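Local coordinates for glutamyl-tRNA(Gln) amidotransferase subunit F, mitochondrial (Saccharomyces cerevisiae, PDB 4N0H), which forms the GatC-like F subunit of a mitochondrial amidotransferase, an extended, partly helical chain that packs against its partner proteins in a three-chain assembly, at residues C[11-15]-C[16-20]; C[72-75]-C[76-79]; C[110-113]-C[114-118]. All blocks are in the same frame, centred on the assembly; numbering follows the deposited sequence.

Contact 1. Residues C[11-15]-C[16-20]; sequences KKFEN and MNQIR
The Phe13 ring carries Ile19 on one of its faces: Ile19 CG1 lies 3.7 Å from the centroid of the Phe13 ring, 19° off the ring normal, in a CH-pi contact shifted toward the CG rim. The two side chains cross at about a right angle. CG1 comes first, at 3.5 Å from Phe13 CG, and CD1 of the isoleucine trails behind it. Gln18 O approaches the ring obliquely, and the ring of Tyr22 makes an edge-to-face pair with Phe13. Two flat amides serve the start of helix 16-22. Asn15 is its N-cap, and its OD1 accepts from Gln18 N at 3.0 Å. To get there CG sits between the backbone N and the carbonyl carbon (chi1 53°), folding the amide back over the first turn. Gln18 in turn reaches back past the cap, its chain extended beyond CG alongside Glu14. Its OE1 takes the backbone N-H of Glu14 in a short, nearly straight bond of 2.6 Å (Glu14 N to Gln18 OE1), with the donor well above the carbonyl plane of the amide. Farther along, Arg20 NH1 donates to Asn17 OD1 at 3.0 Å. Phe13 and Met16 also pack on another protein chain, with backbone hydrogen bonds from Phe13. The loop is thus fixed to the start of helix 16-22 in two ways: by side-chain-to-backbone bonds, one at the cap Asn15 and one from Gln18 to Glu14 just before it, and by the apolar contact of Phe13 with Ile19, both of them buried.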
loop_
_atom_site.group_PDB
_atom_site.type_symbol
_atom_site.label_atom_id
_atom_site.label_comp_id
_atom_site.label_asym_id
_atom_site.label_seq_id
_atom_site.Cartn_x
_atom_site.Cartn_y
_atom_site.Cartn_z
ATOM N N LYS C 11 20.441 -11.534 -32.564
ATOM C CA LYS C 11 21.122 -12.805 -32.763
ATOM C C LYS C 11 22.102 -13.077 -31.635
ATOM O O LYS C 11 22.656 -12.153 -31.051
ATOM C CB LYS C 11 21.848 -12.829 -34.110
ATOM C CG LYS C 11 20.910 -12.845 -35.308
ATOM N N LYS C 12 22.307 -14.354 -31.343
ATOM C CA LYS C 12 23.228 -14.790 -30.299
ATOM C C LYS C 12 24.626 -14.221 -30.531
ATOM O O LYS C 12 25.098 -14.175 -31.667
ATOM C CB LYS C 12 23.286 -16.319 -30.299
ATOM C CG LYS C 12 24.164 -16.933 -29.237
ATOM C CD LYS C 12 24.236 -18.445 -29.419
ATOM C CE LYS C 12 24.861 -18.811 -30.757
ATOM N NZ LYS C 12 24.854 -20.282 -30.996
ATOM N N PHE C 13 25.281 -13.779 -29.460
ATOM C CA PHE C 13 26.665 -13.328 -29.573
ATOM C C PHE C 13 27.541 -14.524 -29.914
ATOM O O PHE C 13 27.392 -15.591 -29.322
ATOM C CB PHE C 13 27.152 -12.671 -28.280
ATOM C CG PHE C 13 26.522 -11.327 -27.993
ATOM C CD1 PHE C 13 26.723 -10.253 -28.849
ATOM C CD2 PHE C 13 25.762 -11.134 -26.852
ATOM C CE1 PHE C 13 26.151 -9.016 -28.586
ATOM C CE2 PHE C 13 25.196 -9.899 -26.574
ATOM C CZ PHE C 13 25.398 -8.835 -27.449
ATOM N N GLU C 14 28.447 -14.349 -30.872
ATOM C CA GLU C 14 29.330 -15.433 -31.293
ATOM C C GLU C 14 30.646 -15.454 -30.523
ATOM O O GLU C 14 31.263 -16.502 -30.369
ATOM C CB GLU C 14 29.600 -15.360 -32.800
ATOM C CG GLU C 14 28.406 -15.730 -33.662
ATOM C CD GLU C 14 27.935 -17.157 -33.419
ATOM O OE1 GLU C 14 28.775 -18.008 -33.053
ATOM O OE2 GLU C 14 26.727 -17.424 -33.584
ATOM N N ASN C 15 31.084 -14.296 -30.047
ATOM C CA ASN C 15 32.320 -14.228 -29.280
ATOM C C ASN C 15 32.319 -13.012 -28.365
ATOM O O ASN C 15 31.416 -12.183 -28.434
ATOM C CB ASN C 15 33.537 -14.203 -30.216
ATOM C CG ASN C 15 33.435 -13.114 -31.267
ATOM O OD1 ASN C 15 33.452 -11.924 -30.945
ATOM N ND2 ASN C 15 33.320 -13.514 -32.530
ATOM N N MET C 16 33.329 -12.912 -27.507
ATOM C CA MET C 16 33.378 -11.849 -26.510
ATOM C C MET C 16 33.592 -10.467 -27.127
ATOM O O MET C 16 33.096 -9.474 -26.604
ATOM C CB MET C 16 34.462 -12.128 -25.462
ATOM C CG MET C 16 34.203 -13.360 -24.604
ATOM S SD MET C 16 32.576 -13.321 -23.827
ATOM C CE MET C 16 32.644 -11.766 -22.951
ATOM N N ASN C 17 34.336 -10.389 -28.225
ATOM C CA ASN C 17 34.560 -9.082 -28.839
ATOM C C ASN C 17 33.291 -8.473 -29.438
ATOM O O ASN C 17 33.149 -7.253 -29.472
ATOM C CB ASN C 17 35.726 -9.098 -29.836
ATOM C CG ASN C 17 37.077 -9.009 -29.142
ATOM O OD1 ASN C 17 37.145 -8.824 -27.929
ATOM N ND2 ASN C 17 38.155 -9.126 -29.909
ATOM N N GLN C 18 32.367 -9.323 -29.885
ATOM C CA GLN C 18 31.052 -8.860 -30.334
ATOM C C GLN C 18 30.300 -8.188 -29.193
ATOM O O GLN C 18 29.553 -7.227 -29.400
ATOM C CB GLN C 18 30.215 -10.023 -30.877
ATOM C CG GLN C 18 30.621 -10.485 -32.266
ATOM C CD GLN C 18 29.645 -11.488 -32.856
ATOM O OE1 GLN C 18 28.857 -12.104 -32.138
ATOM N NE2 GLN C 18 29.684 -11.644 -34.175
ATOM N N ILE C 19 30.494 -8.705 -27.985
ATOM C CA ILE C 19 29.892 -8.105 -26.805
ATOM C C ILE C 19 30.552 -6.764 -26.492
ATOM O O ILE C 19 29.872 -5.779 -26.185
ATOM C CB ILE C 19 29.977 -9.049 -25.589
ATOM C CG1 ILE C 19 29.152 -10.310 -25.859
ATOM C CG2 ILE C 19 29.475 -8.338 -24.328
ATOM C CD1 ILE C 19 29.093 -11.284 -24.696
ATOM N N ARG C 20 31.878 -6.725 -26.584
ATOM C CA ARG C 20 32.610 -5.485 -26.357
ATOM C C ARG C 20 32.209 -4.390 -27.351
ATOM O O ARG C 20 32.088 -3.221 -26.980
ATOM C CB ARG C 20 34.126 -5.727 -26.380
ATOM C CG ARG C 20 34.654 -6.434 -25.128
ATOM C CD ARG C 20 36.171 -6.658 -25.179
ATOM N NE ARG C 20 36.637 -7.351 -23.981
ATOM C CZ ARG C 20 36.879 -8.656 -23.911
ATOM N NH1 ARG C 20 36.731 -9.424 -24.984
ATOM N NH2 ARG C 20 37.283 -9.191 -22.768
#

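Contact 2. Residues C[72-75]-C[76-79]; sequences MRLA and KQLS
Leu74 and Leu78, one turn apart on helix 67-81, meet obliquely, with Leu78 CD1 4.2 Å from Leu74 CG. Leu78 turns its CG away from its own carbonyl carbon (chi1 -67°), which lays that atom 3.2 Å from Leu74 O, the same oxygen that accepts the bond from Leu78 N. Gln77 adopts a similar first torsion (chi1 -71°), extends beyond CG and runs beside Arg73 in the same direction. Its NE2 comes to the edge of the Arg73 guanidinium, near that group's plane, two donors merely close together, while the amide and guanidinium planes stand 77° apart. The other end of the amide reaches the neighbouring leucine, with Gln77 OE1 3.5 Å from Leu74 CD1. Arg73 starts out extended and bends at chi3. Ser79 turns OG back to the helix, donating to Lys76 O at 2.7 Å. Backbone bonds such as Gln77 N to Arg73 O, 2.9 Å, hold the turn. Around this part of the helix, Pro45 and Pro46, in the loop just before helix 48-57, rest on Met72, Leu74 and Ala75. Another protein chain packs on Arg73, Leu74, Gln77 and Leu78, so the helix meets both its own loop and a partner.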
loop_
_atom_site.group_PDB
_atom_site.type_symbol
_atom_site.label_atom_id
_atom_site.label_comp_id
_atom_site.label_asym_id
_atom_site.label_seq_id
_atom_site.Cartn_x
_atom_site.Cartn_y
_atom_site.Cartn_z
ATOM N N MET C 72 10.129 25.388 -4.968
ATOM C CA MET C 72 11.264 25.099 -5.840
ATOM C C MET C 72 11.473 23.600 -5.996
ATOM O O MET C 72 11.557 23.089 -7.114
ATOM C CB MET C 72 12.542 25.728 -5.275
ATOM C CG MET C 72 13.223 26.745 -6.187
ATOM S SD MET C 72 12.500 28.398 -6.105
ATOM C CE MET C 72 11.255 28.312 -7.389
ATOM N N ARG C 73 11.566 22.909 -4.865
ATOM C CA ARG C 73 11.804 21.471 -4.846
ATOM C C ARG C 73 10.706 20.725 -5.594
ATOM O O ARG C 73 10.982 19.853 -6.419
ATOM C CB ARG C 73 11.892 20.968 -3.405
ATOM C CG ARG C 73 12.331 19.520 -3.277
ATOM C CD ARG C 73 12.293 19.056 -1.831
ATOM N NE ARG C 73 10.938 19.087 -1.286
ATOM C CZ ARG C 73 10.525 19.928 -0.342
ATOM N NH1 ARG C 73 11.366 20.811 0.181
ATOM N NH2 ARG C 73 9.269 19.878 0.089
ATOM N N LEU C 74 9.462 21.087 -5.301
ATOM C CA LEU C 74 8.302 20.486 -5.949
ATOM C C LEU C 74 8.325 20.750 -7.455
ATOM O O LEU C 74 8.001 19.870 -8.253
ATOM C CB LEU C 74 7.023 21.036 -5.318
ATOM C CG LEU C 74 5.686 20.325 -5.516
ATOM C CD1 LEU C 74 5.796 18.833 -5.215
ATOM C CD2 LEU C 74 4.640 20.967 -4.615
ATOM N N ALA C 75 8.721 21.962 -7.839
ATOM C CA ALA C 75 8.836 22.323 -9.249
ATOM C C ALA C 75 9.795 21.392 -9.987
ATOM O O ALA C 75 9.498 20.932 -11.088
ATOM C CB ALA C 75 9.284 23.777 -9.395
ATOM N N LYS C 76 10.941 21.117 -9.370
ATOM C CA LYS C 76 11.928 20.212 -9.949
ATOM C C LYS C 76 11.390 18.791 -10.020
ATOM O O LYS C 76 11.557 18.101 -11.028
ATOM C CB LYS C 76 13.224 20.232 -9.135
ATOM C CG LYS C 76 13.910 21.589 -9.091
ATOM C CD LYS C 76 15.206 21.523 -8.304
ATOM C CE LYS C 76 15.943 22.852 -8.341
ATOM N NZ LYS C 76 17.240 22.784 -7.610
ATOM N N GLN C 77 10.748 18.354 -8.940
ATOM C CA GLN C 77 10.176 17.015 -8.883
ATOM C C GLN C 77 9.135 16.826 -9.976
ATOM O O GLN C 77 9.138 15.820 -10.679
ATOM C CB GLN C 77 9.551 16.759 -7.510
ATOM C CG GLN C 77 10.561 16.607 -6.386
ATOM C CD GLN C 77 9.910 16.610 -5.018
ATOM O OE1 GLN C 77 8.862 17.225 -4.819
ATOM N NE2 GLN C 77 10.528 15.921 -4.065
ATOM N N LEU C 78 8.250 17.806 -10.119
ATOM C CA LEU C 78 7.180 17.724 -11.102
ATOM C C LEU C 78 7.703 17.759 -12.534
ATOM O O LEU C 78 7.173 17.077 -13.403
ATOM C CB LEU C 78 6.152 18.832 -10.879
ATOM C CG LEU C 78 5.350 18.708 -9.585
ATOM C CD1 LEU C 78 4.348 19.856 -9.451
ATOM C CD2 LEU C 78 4.664 17.358 -9.522
ATOM N N SER C 79 8.747 18.543 -12.780
ATOM C CA SER C 79 9.328 18.591 -14.117
ATOM C C SER C 79 9.920 17.230 -14.485
ATOM O O SER C 79 9.889 16.826 -15.645
ATOM C CB SER C 79 10.384 19.696 -14.229
ATOM O OG SER C 79 11.515 19.413 -13.423
#

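Contact 3. Residues C[110-113]-C[114-118]; sequences LNYT and KLLEG
A hydrophobic staple opens helix 112-120: Leu110, just before the N-cap residue Asn111, folds over to Leu115 in the first turn, with Leu110 CD2 4.1 Å from Leu115 CG. The two leucines cross at about a right angle. The second branch, CD1, leans toward the lysine, 3.8 Å from Lys114 CB. Leu110 spans the helix start because its CG points away from its own backbone N (chi1 178°), carrying both methyls along the first turn. On another flank, Tyr112 and Leu116 pack one turn apart. Leu116 CD2 reaches the hydroxyl end of the ring, 3.4 Å from Tyr112 CZ, at an oblique angle, while CD1 approaches the CE2 side. Lys114 bends at chi2 and sends its amine along the helix to Glu117, where NZ donates to OE1 at 3.1 Å in a salt bridge, nearly along the C-O axis of that oxygen. The backbone i+4 bonds begin with Leu115 N to Asn111 O at 2.9 Å and continue with Glu117 N to Thr113 O at 2.7 Å. At the N-terminal end, Tyr112 N donates to Asp299 of subunit B, a carboxylate that would probably interact favourably with the positive end of the helix dipole. Leu110 rests on Leu296 and Leu115 on Leu65 of subunit B, so this helix, which follows helix 67-81 and precedes strand 149-152, is docked on a partner subunit.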
loop_
_atom_site.group_PDB
_atom_site.type_symbol
_atom_site.label_atom_id
_atom_site.label_comp_id
_atom_site.label_asym_id
_atom_site.label_seq_id
_atom_site.Cartn_x
_atom_site.Cartn_y
_atom_site.Cartn_z
ATOM N N LEU C 110 -14.337 -15.271 -8.197
ATOM C CA LEU C 110 -14.889 -15.934 -7.020
ATOM C C LEU C 110 -16.248 -16.523 -7.378
ATOM O O LEU C 110 -17.173 -15.784 -7.713
ATOM C CB LEU C 110 -15.050 -14.937 -5.867
ATOM C CG LEU C 110 -15.657 -15.483 -4.572
ATOM C CD1 LEU C 110 -14.647 -16.329 -3.814
ATOM C CD2 LEU C 110 -16.151 -14.347 -3.702
ATOM N N ASN C 111 -16.372 -17.847 -7.324
ATOM C CA ASN C 111 -17.651 -18.482 -7.614
ATOM C C ASN C 111 -18.459 -18.785 -6.357
ATOM O O ASN C 111 -18.014 -18.510 -5.242
ATOM C CB ASN C 111 -17.504 -19.727 -8.510
ATOM C CG ASN C 111 -16.603 -20.801 -7.913
ATOM O OD1 ASN C 111 -15.745 -21.347 -8.606
ATOM N ND2 ASN C 111 -16.802 -21.123 -6.638
ATOM N N TYR C 112 -19.635 -19.372 -6.549
ATOM C CA TYR C 112 -20.589 -19.547 -5.465
ATOM C C TYR C 112 -20.094 -20.441 -4.327
ATOM O O TYR C 112 -20.175 -20.054 -3.162
ATOM C CB TYR C 112 -21.934 -20.050 -6.000
ATOM C CG TYR C 112 -23.012 -20.113 -4.942
ATOM C CD1 TYR C 112 -23.547 -21.330 -4.540
ATOM C CD2 TYR C 112 -23.482 -18.956 -4.332
ATOM C CE1 TYR C 112 -24.529 -21.390 -3.570
ATOM C CE2 TYR C 112 -24.460 -19.007 -3.357
ATOM C CZ TYR C 112 -24.981 -20.226 -2.983
ATOM O OH TYR C 112 -25.956 -20.286 -2.016
ATOM N N THR C 113 -19.592 -21.631 -4.652
ATOM C CA THR C 113 -19.135 -22.545 -3.608
ATOM C C THR C 113 -17.949 -21.964 -2.841
ATOM O O THR C 113 -17.863 -22.112 -1.626
ATOM C CB THR C 113 -18.769 -23.947 -4.151
ATOM O OG1 THR C 113 -17.513 -23.892 -4.835
ATOM C CG2 THR C 113 -19.849 -24.464 -5.089
ATOM N N LYS C 114 -17.046 -21.299 -3.554
ATOM C CA LYS C 114 -15.906 -20.642 -2.920
ATOM C C LYS C 114 -16.350 -19.489 -2.027
ATOM O O LYS C 114 -15.765 -19.261 -0.967
ATOM C CB LYS C 114 -14.906 -20.150 -3.966
ATOM C CG LYS C 114 -14.203 -21.274 -4.700
ATOM C CD LYS C 114 -13.665 -22.300 -3.719
ATOM C CE LYS C 114 -13.155 -23.537 -4.435
ATOM N NZ LYS C 114 -12.547 -24.508 -3.484
ATOM N N LEU C 115 -17.380 -18.767 -2.464
ATOM C CA LEU C 115 -17.989 -17.715 -1.657
ATOM C C LEU C 115 -18.446 -18.297 -0.324
ATOM O O LEU C 115 -18.095 -17.788 0.738
ATOM C CB LEU C 115 -19.190 -17.110 -2.389
ATOM C CG LEU C 115 -19.646 -15.670 -2.108
ATOM C CD1 LEU C 115 -21.171 -15.575 -2.064
ATOM C CD2 LEU C 115 -19.023 -15.064 -0.858
ATOM N N LEU C 116 -19.223 -19.373 -0.395
ATOM C CA LEU C 116 -19.798 -20.001 0.790
ATOM C C LEU C 116 -18.769 -20.766 1.621
ATOM O O LEU C 116 -18.886 -20.838 2.843
ATOM C CB LEU C 116 -20.951 -20.927 0.395
ATOM C CG LEU C 116 -22.363 -20.338 0.472
ATOM C CD1 LEU C 116 -22.432 -18.969 -0.166
ATOM C CD2 LEU C 116 -23.366 -21.280 -0.171
ATOM N N GLU C 117 -17.773 -21.348 0.959
ATOM C CA GLU C 117 -16.709 -22.049 1.671
ATOM C C GLU C 117 -15.806 -21.053 2.389
ATOM O O GLU C 117 -15.386 -21.285 3.522
ATOM C CB GLU C 117 -15.883 -22.912 0.718
ATOM C CG GLU C 117 -14.757 -23.670 1.399
ATOM C CD GLU C 117 -14.115 -24.703 0.490
ATOM O OE1 GLU C 117 -13.630 -24.325 -0.598
ATOM O OE2 GLU C 117 -14.105 -25.897 0.865
ATOM N N GLY C 118 -15.511 -19.944 1.718
ATOM C CA GLY C 118 -14.708 -18.887 2.305
ATOM C C GLY C 118 -15.358 -18.352 3.566
ATOM O O GLY C 118 -14.700 -18.205 4.593
#

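All three are local contacts on or at the start of helices, spread widely along the extended chain: centres are 43 Å apart between contacts 1 and 2, 55 Å between 1 and 3, and 49 Å between 2 and 3, and none touches another. Contacts 1 and 2 are partly buried, whereas contact 3 is largely at the surface. Contacts 1 and 3 both cover helix beginnings, each with an asparagine N-cap and an apolar pair, but contact 1 relies on side-chain amides, whereas contact 3 adds an ion pair. Contact 2 is mid-helix, held by backbone bonds, with one leucine pair and a glutamine running beside an arginine. Each also meets a partner protein chain.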